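Local coordinates for protein dual function macrocyclase-peptidase POPB (Galerina marginata, PDB 5N4B) that cleaves peptides after proline and macrocyclises toxin precursors in amanitin biosynthesis, as a serine peptidase built from a beta-propeller and an alpha/beta-hydrolase domain, at residues A[74-79]-A[714-719]; A[384-387]-A[393-396]; A[543-548]-A[633-638]. The protein carries 1 engineered substitution. One frame throughout, in Å; residues are numbered along the deposited sequence.

Interaction 1 (A[74-79]-A[714-719])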
ATOM      1  N   GLU A  74       0.038 -22.628  13.985  1.00 13.47           N
ATOM      2  CA  GLU A  74      -1.166 -23.440  13.854  1.00 13.84           C
ATOM      3  C   GLU A  74      -2.414 -22.583  13.980  1.00 13.28           C
ATOM      4  O   GLU A  74      -3.363 -22.723  13.192  1.00 13.29           O
ATOM      5  CB  GLU A  74      -1.120 -24.511  14.935  1.00 16.30           C
ATOM      6  CG  GLU A  74      -2.302 -25.403  15.038  1.00 26.07           C
ATOM      7  CD  GLU A  74      -2.282 -26.378  16.245  1.00 23.72           C
ATOM      8  OE1 GLU A  74      -1.220 -26.524  16.985  1.00 31.14           O
ATOM      9  OE2 GLU A  74      -3.372 -26.913  16.509  1.00 22.75           O
ATOM     10  N   LYS A  75      -2.452 -21.697  14.979  1.00 13.33           N
ATOM     11  CA  LYS A  75      -3.622 -20.836  15.182  1.00 11.84           C
ATOM     12  C   LYS A  75      -3.779 -19.843  14.027  1.00 11.03           C
ATOM     13  O   LYS A  75      -4.895 -19.579  13.579  1.00 11.87           O
ATOM     14  CB  LYS A  75      -3.480 -20.053  16.490  1.00 14.09           C
ATOM     15  CG  LYS A  75      -3.473 -20.890  17.773  1.00 18.28           C
ATOM     16  CD  LYS A  75      -3.120 -20.001  18.993  1.00 22.08           C
ATOM     17  CE  LYS A  75      -2.982 -20.793  20.298  1.00 28.20           C
ATOM     18  NZ  LYS A  75      -4.237 -21.424  20.695  1.00 34.60           N
ATOM     19  N   PHE A  76      -2.677 -19.284  13.545  1.00 10.49           N
ATOM     20  CA  PHE A  76      -2.730 -18.254  12.508  1.00  9.37           C
ATOM     21  C   PHE A  76      -3.127 -18.853  11.161  1.00  9.76           C
ATOM     22  O   PHE A  76      -3.896 -18.250  10.412  1.00 10.65           O
ATOM     23  CB  PHE A  76      -1.377 -17.563  12.364  1.00 10.66           C
ATOM     24  CG  PHE A  76      -0.989 -16.649  13.528  1.00 10.75           C
ATOM     25  CD1 PHE A  76      -1.895 -16.300  14.494  1.00 10.97           C
ATOM     26  CD2 PHE A  76       0.296 -16.172  13.615  1.00 11.32           C
ATOM     27  CE1 PHE A  76      -1.534 -15.398  15.515  1.00 13.14           C
ATOM     28  CE2 PHE A  76       0.694 -15.292  14.657  1.00 12.46           C
ATOM     29  CZ  PHE A  76      -0.219 -14.926  15.592  1.00 12.82           C
ATOM     30  N   ARG A  77      -2.559 -20.002  10.813  1.00  9.68           N
ATOM     31  CA  ARG A  77      -2.966 -20.661   9.577  1.00 11.07           C
ATOM     32  C   ARG A  77      -4.457 -20.929   9.579  1.00 10.08           C
ATOM     33  O   ARG A  77      -5.141 -20.655   8.595  1.00 10.47           O
ATOM     34  CB  ARG A  77      -2.198 -21.967   9.435  1.00  9.93           C
ATOM     35  CG  ARG A  77      -2.298 -22.612   8.058  1.00 12.22           C
ATOM     36  CD  ARG A  77      -1.587 -23.969   7.969  1.00 13.71           C
ATOM     37  NE  ARG A  77      -0.152 -23.925   8.386  1.00 16.39           N
ATOM     38  CZ  ARG A  77       0.330 -24.391   9.506  1.00 19.23           C
ATOM     39  NH1 ARG A  77      -0.443 -24.977  10.416  1.00 21.07           N
ATOM     40  NH2 ARG A  77       1.635 -24.305   9.729  1.00 19.22           N
ATOM     41  N   ALA A  78      -4.988 -21.419  10.704  1.00 10.26           N
ATOM     42  CA  ALA A  78      -6.429 -21.667  10.773  1.00 10.43           C
ATOM     43  C   ALA A  78      -7.217 -20.377  10.618  1.00  9.44           C
ATOM     44  O   ALA A  78      -8.256 -20.349   9.955  1.00 10.20           O
ATOM     45  CB  ALA A  78      -6.770 -22.389  12.068  1.00 12.23           C
ATOM     46  N   SER A  79      -6.731 -19.301  11.222  1.00 10.41           N
ATOM     47  CA  SER A  79      -7.447 -18.031  11.148  1.00 10.95           C
ATOM     48  C   SER A  79      -7.511 -17.484   9.733  1.00 10.49           C
ATOM     49  O   SER A  79      -8.435 -16.733   9.421  1.00 11.33           O
ATOM     50  CB  SER A  79      -6.838 -17.005  12.109  1.00 11.54           C
ATOM     51  OG  SER A  79      -5.728 -16.345  11.574  1.00 12.78           O
ATOM     52  N   ASP A 714       6.559 -16.058  13.665  1.00 10.22           N
ATOM     53  CA  ASP A 714       7.849 -15.616  14.215  1.00 10.90           C
ATOM     54  C   ASP A 714       7.735 -14.214  14.809  1.00 12.20           C
ATOM     55  O   ASP A 714       8.225 -13.961  15.911  1.00 12.67           O
ATOM     56  CB  ASP A 714       8.895 -15.566  13.108  1.00 11.96           C
ATOM     57  CG  ASP A 714       9.487 -16.909  12.725  1.00 14.51           C
ATOM     58  OD1 ASP A 714       9.232 -17.895  13.405  1.00 15.65           O
ATOM     59  OD2 ASP A 714      10.237 -16.952  11.699  1.00 17.21           O
ATOM     60  N   LYS A 715       7.107 -13.300  14.082  1.00 10.83           N
ATOM     61  CA  LYS A 715       7.011 -11.904  14.511  1.00  9.97           C
ATOM     62  C   LYS A 715       6.195 -11.775  15.790  1.00 10.38           C
ATOM     63  O   LYS A 715       6.643 -11.190  16.787  1.00  9.99           O
ATOM     64  CB  LYS A 715       6.357 -11.052  13.412  1.00 13.35           C
ATOM     65  CG  LYS A 715       5.886  -9.725  13.856  1.00 15.97           C
ATOM     66  CD  LYS A 715       5.521  -8.863  12.658  1.00 23.00           C
ATOM     67  CE  LYS A 715       4.189  -9.146  12.143  1.00 24.16           C
ATOM     68  NZ  LYS A 715       3.653  -7.877  11.460  1.00 27.77           N
ATOM     69  N   TRP A 716       4.974 -12.324  15.772  1.00  9.41           N
ATOM     70  CA  TRP A 716       4.090 -12.159  16.917  0.51  9.85           C
ATOM     71  C   TRP A 716       4.555 -13.022  18.083  1.00 10.54           C
ATOM     72  O   TRP A 716       4.394 -12.638  19.247  1.00 11.87           O
ATOM     73  CB  TRP A 716       2.630 -12.444  16.532  0.51 10.23           C
ATOM     74  CG  TRP A 716       2.104 -11.525  15.475  0.51 10.76           C
ATOM     75  CD1 TRP A 716       1.575 -11.886  14.260  0.51  9.09           C
ATOM     76  CD2 TRP A 716       2.077 -10.094  15.513  0.51 12.87           C
ATOM     77  NE1 TRP A 716       1.216 -10.767  13.555  0.51 12.77           N
ATOM     78  CE2 TRP A 716       1.533  -9.652  14.285  0.51  9.53           C
ATOM     79  CE3 TRP A 716       2.464  -9.148  16.461  0.51 14.01           C
ATOM     80  CZ2 TRP A 716       1.351  -8.300  13.986  0.51 13.83           C
ATOM     81  CZ3 TRP A 716       2.292  -7.808  16.164  0.51 20.03           C
ATOM     82  CH2 TRP A 716       1.735  -7.393  14.945  0.51 15.99           C
ATOM     83  N   GLY A 717       5.162 -14.166  17.797  1.00 10.26           N
ATOM     84  CA  GLY A 717       5.746 -14.971  18.873  1.00 10.92           C
ATOM     85  C   GLY A 717       6.935 -14.292  19.525  1.00 10.47           C
ATOM     86  O   GLY A 717       7.100 -14.337  20.756  1.00 11.39           O
ATOM     87  N   PHE A 718       7.749 -13.635  18.719  1.00  9.90           N
ATOM     88  CA  PHE A 718       8.871 -12.864  19.257  1.00 10.70           C
ATOM     89  C   PHE A 718       8.357 -11.786  20.188  1.00  8.87           C
ATOM     90  O   PHE A 718       8.869 -11.594  21.290  1.00 10.97           O
ATOM     91  CB  PHE A 718       9.704 -12.280  18.127  1.00 10.28           C
ATOM     92  CG  PHE A 718      10.844 -11.394  18.598  1.00 10.12           C
ATOM     93  CD1 PHE A 718      12.071 -11.976  18.842  1.00 13.94           C
ATOM     94  CD2 PHE A 718      10.682 -10.054  18.758  1.00 12.09           C
ATOM     95  CE1 PHE A 718      13.160 -11.223  19.294  1.00 13.17           C
ATOM     96  CE2 PHE A 718      11.759  -9.275  19.202  1.00 11.06           C
ATOM     97  CZ  PHE A 718      12.980  -9.860  19.452  1.00 12.00           C
ATOM     98  N   ILE A 719       7.350 -11.052  19.735  1.00  9.10           N
ATOM     99  CA  ILE A 719       6.780 -10.004  20.555  1.00 10.73           C
ATOM    100  C   ILE A 719       6.218 -10.599  21.837  1.00 12.52           C
ATOM    101  O   ILE A 719       6.441 -10.074  22.931  1.00 11.37           O
ATOM    102  CB  ILE A 719       5.726  -9.218  19.767  1.00 11.90           C
ATOM    103  CG1 ILE A 719       6.389  -8.292  18.739  1.00  9.86           C
ATOM    104  CG2 ILE A 719       4.845  -8.413  20.727  1.00 11.38           C
ATOM    105  CD1 ILE A 719       5.454  -7.708  17.742  1.00 14.33           C
TER
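Phe76 and Trp716 are the facing residues of two helices that stand well apart. Their CA atoms, 10.2 Å from each other, are the nearest CA pair of the two segments. The backbones therefore do not touch, and two aromatic side chains span the gap. Helix 705-722 is the last helix of the alpha/beta-hydrolase fold. Helix 68-80 comes from the N-terminal part of the chain, which in prolyl oligopeptidases wraps round the hydrolase domain. The contact thus joins the two ends of the sequence.

Both side chains point across the gap. In each, CG is anti to the carbonyl carbon and beside the backbone N (chi1 -71° for Phe76). Phe76 CE2 meets Trp716 CD1 at 3.5 Å, and Phe76 CZ is 3.8 Å from the same Trp716 CD1. Phe76 arrives at the edge of the indole, near its plane. Trp716 CB lies in the plane of the Phe76 ring, 3.9 Å from Phe76 CE2. The two ring planes stand at 90°, and the centroid of the Phe76 ring is 5.5 Å from that of the indole five-membered ring. Trp716 has two deposited conformers, and these values hold for one of them.

The pair is buried. Ile511 of helix 510-519 and Ile493 of strand 492-495 also pack on Trp716. Lys715 CE lies over one indole face, 3.3 Å above its plane in this conformer. The amine of Lys715 goes on to a salt bridge with Glu602 and a hydrogen bond with Asn575.

Behind Phe76 its own helix is tied by a side chain. Ser79 OG donates to Phe76 O at 2.9 Å, tilted 22° from the carbonyl plane.

Interaction 2 (A[384-387]-A[393-396])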
ATOM      1  N   GLU A 384     -17.608   7.163   5.244  1.00 10.16           N
ATOM      2  CA  GLU A 384     -19.038   7.392   5.094  1.00 10.27           C
ATOM      3  C   GLU A 384     -19.340   7.475   3.605  1.00 10.72           C
ATOM      4  O   GLU A 384     -18.598   8.110   2.848  1.00 11.75           O
ATOM      5  CB  GLU A 384     -19.450   8.679   5.773  1.00 12.43           C
ATOM      6  CG  GLU A 384     -18.995   8.771   7.220  1.00 14.87           C
ATOM      7  CD  GLU A 384     -19.421  10.060   7.914  1.00 16.84           C
ATOM      8  OE1 GLU A 384     -20.000  10.957   7.243  1.00 19.43           O
ATOM      9  OE2 GLU A 384     -19.198  10.187   9.130  1.00 17.50           O
ATOM     10  N   ILE A 385     -20.428   6.857   3.167  1.00  9.35           N
ATOM     11  CA  ILE A 385     -20.749   6.748   1.747  1.00  9.13           C
ATOM     12  C   ILE A 385     -22.012   7.528   1.453  1.00  8.71           C
ATOM     13  O   ILE A 385     -23.028   7.336   2.121  1.00 10.34           O
ATOM     14  CB  ILE A 385     -20.898   5.273   1.334  1.00 11.72           C
ATOM     15  CG1 ILE A 385     -19.671   4.440   1.776  1.00 10.48           C
ATOM     16  CG2 ILE A 385     -21.085   5.198  -0.179  1.00 11.63           C
ATOM     17  CD1 ILE A 385     -19.966   3.536   2.916  1.00 14.18           C
ATOM     18  N   TYR A 386     -21.978   8.357   0.404  1.00  9.39           N
ATOM     19  CA  TYR A 386     -23.125   9.187   0.009  1.00 11.05           C
ATOM     20  C   TYR A 386     -23.377   9.066  -1.484  1.00 10.99           C
ATOM     21  O   TYR A 386     -22.447   8.985  -2.275  1.00 11.52           O
ATOM     22  CB  TYR A 386     -22.914  10.677   0.366  1.00 10.47           C
ATOM     23  CG  TYR A 386     -22.751  10.903   1.844  1.00 10.55           C
ATOM     24  CD1 TYR A 386     -21.506  10.825   2.431  1.00 13.31           C
ATOM     25  CD2 TYR A 386     -23.827  11.112   2.654  1.00 11.90           C
ATOM     26  CE1 TYR A 386     -21.359  11.003   3.794  1.00 14.31           C
ATOM     27  CE2 TYR A 386     -23.693  11.327   3.988  1.00 12.69           C
ATOM     28  CZ  TYR A 386     -22.462  11.248   4.567  1.00 13.45           C
ATOM     29  OH  TYR A 386     -22.359  11.394   5.941  1.00 18.42           O
ATOM     30  N   LEU A 387     -24.654   9.175  -1.860  1.00 11.70           N
ATOM     31  CA  LEU A 387     -25.102   9.275  -3.240  1.00 10.24           C
ATOM     32  C   LEU A 387     -25.489  10.723  -3.509  1.00 10.10           C
ATOM     33  O   LEU A 387     -26.221  11.319  -2.709  1.00 13.37           O
ATOM     34  CB  LEU A 387     -26.288   8.336  -3.463  1.00 12.47           C
ATOM     35  CG  LEU A 387     -26.835   8.345  -4.868  1.00 14.01           C
ATOM     36  CD1 LEU A 387     -25.840   7.762  -5.870  1.00 14.56           C
ATOM     37  CD2 LEU A 387     -28.135   7.518  -4.873  1.00 18.32           C
ATOM     38  N   VAL A 393     -26.722  17.390  -5.440  1.00 14.64           N
ATOM     39  CA  VAL A 393     -27.483  17.308  -4.203  1.00 12.85           C
ATOM     40  C   VAL A 393     -27.142  16.009  -3.511  1.00 11.96           C
ATOM     41  O   VAL A 393     -27.228  14.936  -4.122  1.00 14.20           O
ATOM     42  CB  VAL A 393     -28.999  17.417  -4.465  1.00 14.29           C
ATOM     43  CG1 VAL A 393     -29.752  17.281  -3.150  1.00 15.68           C
ATOM     44  CG2 VAL A 393     -29.363  18.710  -5.144  1.00 14.62           C
ATOM     45  N   GLN A 394     -26.760  16.082  -2.241  1.00 13.95           N
ATOM     46  CA  GLN A 394     -26.556  14.857  -1.480  1.00 13.75           C
ATOM     47  C   GLN A 394     -27.907  14.232  -1.205  1.00 14.87           C
ATOM     48  O   GLN A 394     -28.740  14.837  -0.513  1.00 16.60           O
ATOM     49  CB  GLN A 394     -25.843  15.192  -0.184  1.00 14.17           C
ATOM     50  CG  GLN A 394     -25.262  13.964   0.493  1.00 16.02           C
ATOM     51  CD  GLN A 394     -24.669  14.325   1.821  1.00 16.74           C
ATOM     52  OE1 GLN A 394     -23.480  14.685   1.920  1.00 21.24           O
ATOM     53  NE2 GLN A 394     -25.468  14.244   2.833  1.00 16.68           N
ATOM     54  N   LEU A 395     -28.137  13.030  -1.735  1.00 14.07           N
ATOM     55  CA  LEU A 395     -29.440  12.385  -1.688  1.00 14.32           C
ATOM     56  C   LEU A 395     -29.624  11.513  -0.481  1.00 16.61           C
ATOM     57  O   LEU A 395     -30.707  11.514   0.126  1.00 20.34           O
ATOM     58  CB  LEU A 395     -29.668  11.551  -2.950  1.00 15.83           C
ATOM     59  CG  LEU A 395     -29.692  12.324  -4.281  1.00 13.96           C
ATOM     60  CD1 LEU A 395     -29.795  11.377  -5.447  1.00 19.07           C
ATOM     61  CD2 LEU A 395     -30.794  13.341  -4.329  1.00 18.93           C
ATOM     62  N   THR A 396     -28.596  10.742  -0.134  1.00 15.31           N
ATOM     63  CA  THR A 396     -28.750   9.765   0.920  1.00 14.32           C
ATOM     64  C   THR A 396     -27.363   9.309   1.360  1.00 15.86           C
ATOM     65  O   THR A 396     -26.397   9.355   0.588  1.00 14.82           O
ATOM     66  CB  THR A 396     -29.620   8.585   0.473  1.00 19.27           C
ATOM     67  OG1 THR A 396     -29.935   7.755   1.595  1.00 28.38           O
ATOM     68  CG2 THR A 396     -28.974   7.776  -0.543  1.00 20.32           C
TER
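The oxygen end of the Gln394 amide lies over one face of the Tyr386 ring, near its CD2 rim, while Gln394 CD and NE2 lie just outside the rim. Amide and ring planes are inclined by 23°. Tyr386 CD2 is 3.4 Å from Gln394 CD, and Gln394 OE1 rides 3.6 Å above the plane of the Tyr386 ring. Gln394 reaches there with an extended chain, its CG anti to the backbone N (chi1 -165°). The phenol end of Tyr386 is fixed separately. Its OH donates to Glu384 OE1 at 2.7 Å and meets that oxygen from above the carboxylate plane. The other oxygen of Glu384 forms a salt bridge with Arg379.

The two strands form the hairpin of strands 382-388 and 394-398, the last two strands of one four-stranded propeller blade. Their short segments run at 109° to each other, far from straight antiparallel. A classic beta bulge lies here: Leu395 and Thr396 both face Leu387. Leu387 N donates to Thr396 O at 3.0 Å, and Leu395 N donates to Leu387 O at 2.7 Å. Both bonds are close to straight. Thr396 O also receives a CA-H contact from Tyr386 CA, at 3.3 Å.

Leu387 and Thr396 put their side chains on the same face of the sheet. The methyl CG2 of Thr396 lies alongside Leu387 CB at 4.0 Å. Leu395 comes in from the bulge, with its CD1 4.2 Å from Leu387 CD2. Leu387 packs on Phe435 as well. Ile385 has turned from the hairpin partner, and its side chain packs on Leu419 and Leu421 of strand 416-423 in the next blade.

Interaction 3 (A[543-548]-A[633-638])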
ATOM      1  N   ARG A 543       6.157  16.188   8.057  1.00 15.00           N
ATOM      2  CA  ARG A 543       6.800  16.104   6.760  1.00 15.31           C
ATOM      3  C   ARG A 543       7.980  17.071   6.721  1.00 17.30           C
ATOM      4  O   ARG A 543       7.865  18.193   7.197  1.00 16.01           O
ATOM      5  CB  ARG A 543       5.750  16.557   5.712  1.00 20.84           C
ATOM      6  CG  ARG A 543       6.132  16.438   4.282  1.00 22.89           C
ATOM      7  CD  ARG A 543       4.952  16.724   3.323  1.00 20.65           C
ATOM      8  NE  ARG A 543       4.576  18.141   3.295  1.00 22.98           N
ATOM      9  CZ  ARG A 543       3.369  18.630   2.984  1.00 25.77           C
ATOM     10  NH1 ARG A 543       2.319  17.835   2.675  1.00 26.82           N
ATOM     11  NH2 ARG A 543       3.222  19.953   2.992  1.00 31.57           N
ATOM     12  N   ARG A 544       9.100  16.647   6.142  1.00 14.59           N
ATOM     13  CA  ARG A 544      10.244  17.538   5.978  1.00 15.24           C
ATOM     14  C   ARG A 544      10.621  18.143   7.327  1.00 15.90           C
ATOM     15  O   ARG A 544      10.933  17.408   8.263  1.00 15.65           O
ATOM     16  CB  ARG A 544      10.009  18.561   4.838  1.00 17.90           C
ATOM     17  CG  ARG A 544       9.981  17.859   3.457  1.00 17.12           C
ATOM     18  CD  ARG A 544       9.556  18.758   2.296  1.00 20.05           C
ATOM     19  NE  ARG A 544      10.400  19.926   2.200  1.00 20.35           N
ATOM     20  CZ  ARG A 544      11.538  19.959   1.510  1.00 20.79           C
ATOM     21  NH1 ARG A 544      11.987  18.890   0.859  1.00 21.62           N
ATOM     22  NH2 ARG A 544      12.232  21.084   1.478  1.00 22.04           N
ATOM     23  N   GLU A 545      10.605  19.465   7.479  1.00 16.03           N
ATOM     24  CA  GLU A 545      11.067  20.016   8.747  1.00 16.92           C
ATOM     25  C   GLU A 545      10.190  19.668   9.950  1.00 17.22           C
ATOM     26  O   GLU A 545      10.659  19.845  11.084  1.00 20.37           O
ATOM     27  CB  GLU A 545      11.268  21.529   8.650  1.00 20.86           C
ATOM     28  CG  GLU A 545      10.004  22.336   8.595  1.00 24.59           C
ATOM     29  CD  GLU A 545       9.458  22.554   7.193  1.00 29.52           C
ATOM     30  OE1 GLU A 545       9.842  21.842   6.228  1.00 22.90           O
ATOM     31  OE2 GLU A 545       8.622  23.488   7.060  1.00 32.36           O
ATOM     32  N   THR A 546       8.953  19.219   9.749  1.00 16.12           N
ATOM     33  CA  THR A 546       8.098  18.807  10.854  1.00 16.57           C
ATOM     34  C   THR A 546       8.025  17.290  11.034  1.00 15.18           C
ATOM     35  O   THR A 546       7.170  16.806  11.781  1.00 17.42           O
ATOM     36  CB  THR A 546       6.665  19.319  10.657  1.00 16.98           C
ATOM     37  OG1 THR A 546       6.111  18.735   9.496  1.00 16.65           O
ATOM     38  CG2 THR A 546       6.577  20.859  10.538  1.00 19.92           C
ATOM     39  N   LYS A 547       8.891  16.529  10.358  1.00 15.50           N
ATOM     40  CA  LYS A 547       8.823  15.067  10.444  1.00 13.92           C
ATOM     41  C   LYS A 547       8.983  14.578  11.874  1.00 12.51           C
ATOM     42  O   LYS A 547       8.442  13.524  12.228  1.00 13.62           O
ATOM     43  CB  LYS A 547       9.908  14.438   9.547  1.00 14.39           C
ATOM     44  CG  LYS A 547       9.722  12.937   9.335  1.00 15.96           C
ATOM     45  CD  LYS A 547       8.551  12.677   8.363  1.00 20.85           C
ATOM     46  CE  LYS A 547       7.711  11.514   8.731  1.00 25.72           C
ATOM     47  NZ  LYS A 547       6.463  11.518   7.872  1.00 20.16           N
ATOM     48  N   VAL A 548       9.715  15.309  12.713  1.00 14.10           N
ATOM     49  CA  VAL A 548       9.849  14.926  14.119  1.00 16.55           C
ATOM     50  C   VAL A 548       8.479  14.768  14.779  1.00 15.75           C
ATOM     51  O   VAL A 548       8.329  13.958  15.695  1.00 15.67           O
ATOM     52  CB  VAL A 548      10.750  15.908  14.888  1.00 18.81           C
ATOM     53  CG1 VAL A 548      10.112  17.268  14.955  1.00 21.26           C
ATOM     54  CG2 VAL A 548      10.989  15.410  16.322  1.00 25.17           C
ATOM     55  N   PHE A 633      19.711  19.196   5.825  1.00 19.00           N
ATOM     56  CA  PHE A 633      20.608  18.365   6.624  1.00 19.77           C
ATOM     57  C   PHE A 633      20.410  18.636   8.115  1.00 18.09           C
ATOM     58  O   PHE A 633      20.380  17.724   8.945  1.00 18.48           O
ATOM     59  CB  PHE A 633      22.072  18.591   6.213  1.00 20.22           C
ATOM     60  CG  PHE A 633      23.039  17.821   7.042  1.00 20.05           C
ATOM     61  CD1 PHE A 633      23.553  18.363   8.216  1.00 19.55           C
ATOM     62  CD2 PHE A 633      23.434  16.539   6.697  1.00 18.26           C
ATOM     63  CE1 PHE A 633      24.428  17.657   8.990  1.00 21.47           C
ATOM     64  CE2 PHE A 633      24.331  15.827   7.514  1.00 19.37           C
ATOM     65  CZ  PHE A 633      24.794  16.382   8.635  1.00 20.22           C
ATOM     66  N   ASP A 634      20.256  19.899   8.488  1.00 20.57           N
ATOM     67  CA  ASP A 634      20.209  20.237   9.905  1.00 18.74           C
ATOM     68  C   ASP A 634      18.999  19.682  10.640  1.00 17.93           C
ATOM     69  O   ASP A 634      19.067  19.487  11.859  1.00 21.64           O
ATOM     70  CB  ASP A 634      20.308  21.741  10.111  1.00 23.24           C
ATOM     71  CG  ASP A 634      21.713  22.246   9.945  1.00 26.51           C
ATOM     72  OD1 ASP A 634      22.706  21.487   9.828  1.00 26.57           O
ATOM     73  OD2 ASP A 634      21.821  23.485   9.929  1.00 30.40           O
ATOM     74  N   TYR A 635      17.866  19.454   9.974  1.00 18.73           N
ATOM     75  CA  TYR A 635      16.757  18.776  10.635  1.00 18.92           C
ATOM     76  C   TYR A 635      16.709  17.278  10.353  1.00 16.65           C
ATOM     77  O   TYR A 635      16.119  16.537  11.142  1.00 18.12           O
ATOM     78  CB  TYR A 635      15.416  19.453  10.334  1.00 19.55           C
ATOM     79  CG  TYR A 635      14.954  19.526   8.902  1.00 17.22           C
ATOM     80  CD1 TYR A 635      14.498  18.413   8.219  1.00 18.89           C
ATOM     81  CD2 TYR A 635      14.870  20.741   8.248  1.00 18.44           C
ATOM     82  CE1 TYR A 635      14.036  18.512   6.906  1.00 16.90           C
ATOM     83  CE2 TYR A 635      14.375  20.850   6.960  1.00 18.67           C
ATOM     84  CZ  TYR A 635      13.942  19.723   6.282  1.00 19.93           C
ATOM     85  OH  TYR A 635      13.445  19.811   4.985  1.00 19.95           O
ATOM     86  N   ILE A 636      17.366  16.820   9.285  1.00 16.18           N
ATOM     87  CA  ILE A 636      17.425  15.386   8.970  1.00 14.79           C
ATOM     88  C   ILE A 636      18.398  14.641   9.874  1.00 17.01           C
ATOM     89  O   ILE A 636      18.094  13.562  10.410  1.00 15.62           O
ATOM     90  CB  ILE A 636      17.807  15.176   7.496  1.00 14.28           C
ATOM     91  CG1 ILE A 636      16.734  15.716   6.585  1.00 17.87           C
ATOM     92  CG2 ILE A 636      18.045  13.704   7.197  1.00 16.84           C
ATOM     93  CD1 ILE A 636      17.202  15.881   5.099  1.00 19.02           C
ATOM     94  N   TYR A 637      19.613  15.159   9.993  1.00 15.89           N
ATOM     95  CA  TYR A 637      20.655  14.452  10.728  1.00 16.04           C
ATOM     96  C   TYR A 637      20.263  14.085  12.138  1.00 15.16           C
ATOM     97  O   TYR A 637      20.535  12.939  12.545  1.00 16.93           O
ATOM     98  CB  TYR A 637      21.918  15.325  10.691  1.00 17.03           C
ATOM     99  CG  TYR A 637      23.174  14.727  11.253  1.00 18.90           C
ATOM    100  CD1 TYR A 637      23.553  13.429  10.982  1.00 19.37           C
ATOM    101  CD2 TYR A 637      24.040  15.516  12.007  1.00 23.03           C
ATOM    102  CE1 TYR A 637      24.752  12.903  11.459  1.00 22.18           C
ATOM    103  CE2 TYR A 637      25.256  14.982  12.493  1.00 25.11           C
ATOM    104  CZ  TYR A 637      25.573  13.679  12.208  1.00 24.10           C
ATOM    105  OH  TYR A 637      26.756  13.136  12.664  1.00 29.08           O
ATOM    106  N   PRO A 638      19.612  14.944  12.925  1.00 15.87           N
ATOM    107  CA  PRO A 638      19.226  14.529  14.291  1.00 16.36           C
ATOM    108  C   PRO A 638      18.103  13.505  14.352  1.00 15.55           C
ATOM    109  O   PRO A 638      17.855  12.975  15.434  1.00 17.04           O
ATOM    110  CB  PRO A 638      18.789  15.840  14.960  1.00 19.91           C
ATOM    111  CG  PRO A 638      19.135  16.920  13.990  1.00 27.41           C
ATOM    112  CD  PRO A 638      19.356  16.365  12.661  1.00 18.11           C
TER
HETATM  113  O   HOH W   1      12.343  22.189   4.444  1.00 18.81           O
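Tyr635 lays one face of its ring flat on the backbone of Glu545. The CA of Glu545 sits 3.6 Å from the centroid of the Tyr635 ring and only 3° off the ring normal, a CH-pi contact centred on the face. This is the tight part. Glu545 CB adds a contact of 3.6 Å to Tyr635 CE2 on one flank, and the carbonyl carbon of Arg544 is 3.5 Å from Tyr635 CE1. The chain makes a tight turn under the ring, with Thr546 N donating to Arg543 O. The backbone angles of Arg544 and Glu545 are near those of a type II' turn, with a positive phi at Arg544. Tyr635 holds CG between its backbone N and carbonyl carbon (chi1 61°), and this rotation turns the ring face to Glu545.

The polar end is looser. Tyr635 OH lies over one face of the Arg544 guanidinium, 3.8 Å above its plane and offset toward the rim. Ring and guanidinium planes are 78° apart. A water bridges the gap at 2.7 Å from Tyr635 OH. The same water donates to Glu545 OE1 at 3.1 Å, and its bond from Arg544 NH2 is weak. The stronger partner of Arg544 is Glu632, by a salt bridge, and Arg544 NH1 also bonds to Ile621 O.

The turn lies between helices 536-540 and 548-563 of the hydrolase domain, and Tyr635 belongs to helix 630-636. Lys547 links the turn by a salt bridge to Glu623 of helix 621-624. Behind Tyr635, Phe633 meets Tyr24 of strand 21-26, and Tyr637 packs on Val32 and Val34 of strand 30-35.

How the interactions relate
The three contacts are far apart and share no helix or strand. Centres of interactions 1 and 2 are about 41 Å apart, those of 1 and 3 about 36 Å, and those of 2 and 3 about 41 Å. Along the chain, interaction 1 encloses both others, because it pairs an early helix with the last one. Both segments of interaction 2 come before those of interaction 3. Interaction 2 lies within one blade of the propeller, and interaction 3 within the hydrolase part. Interaction 1 brings the N-terminal helices back onto the hydrolase domain after the propeller has been inserted between. All three lie away from the catalytic triad.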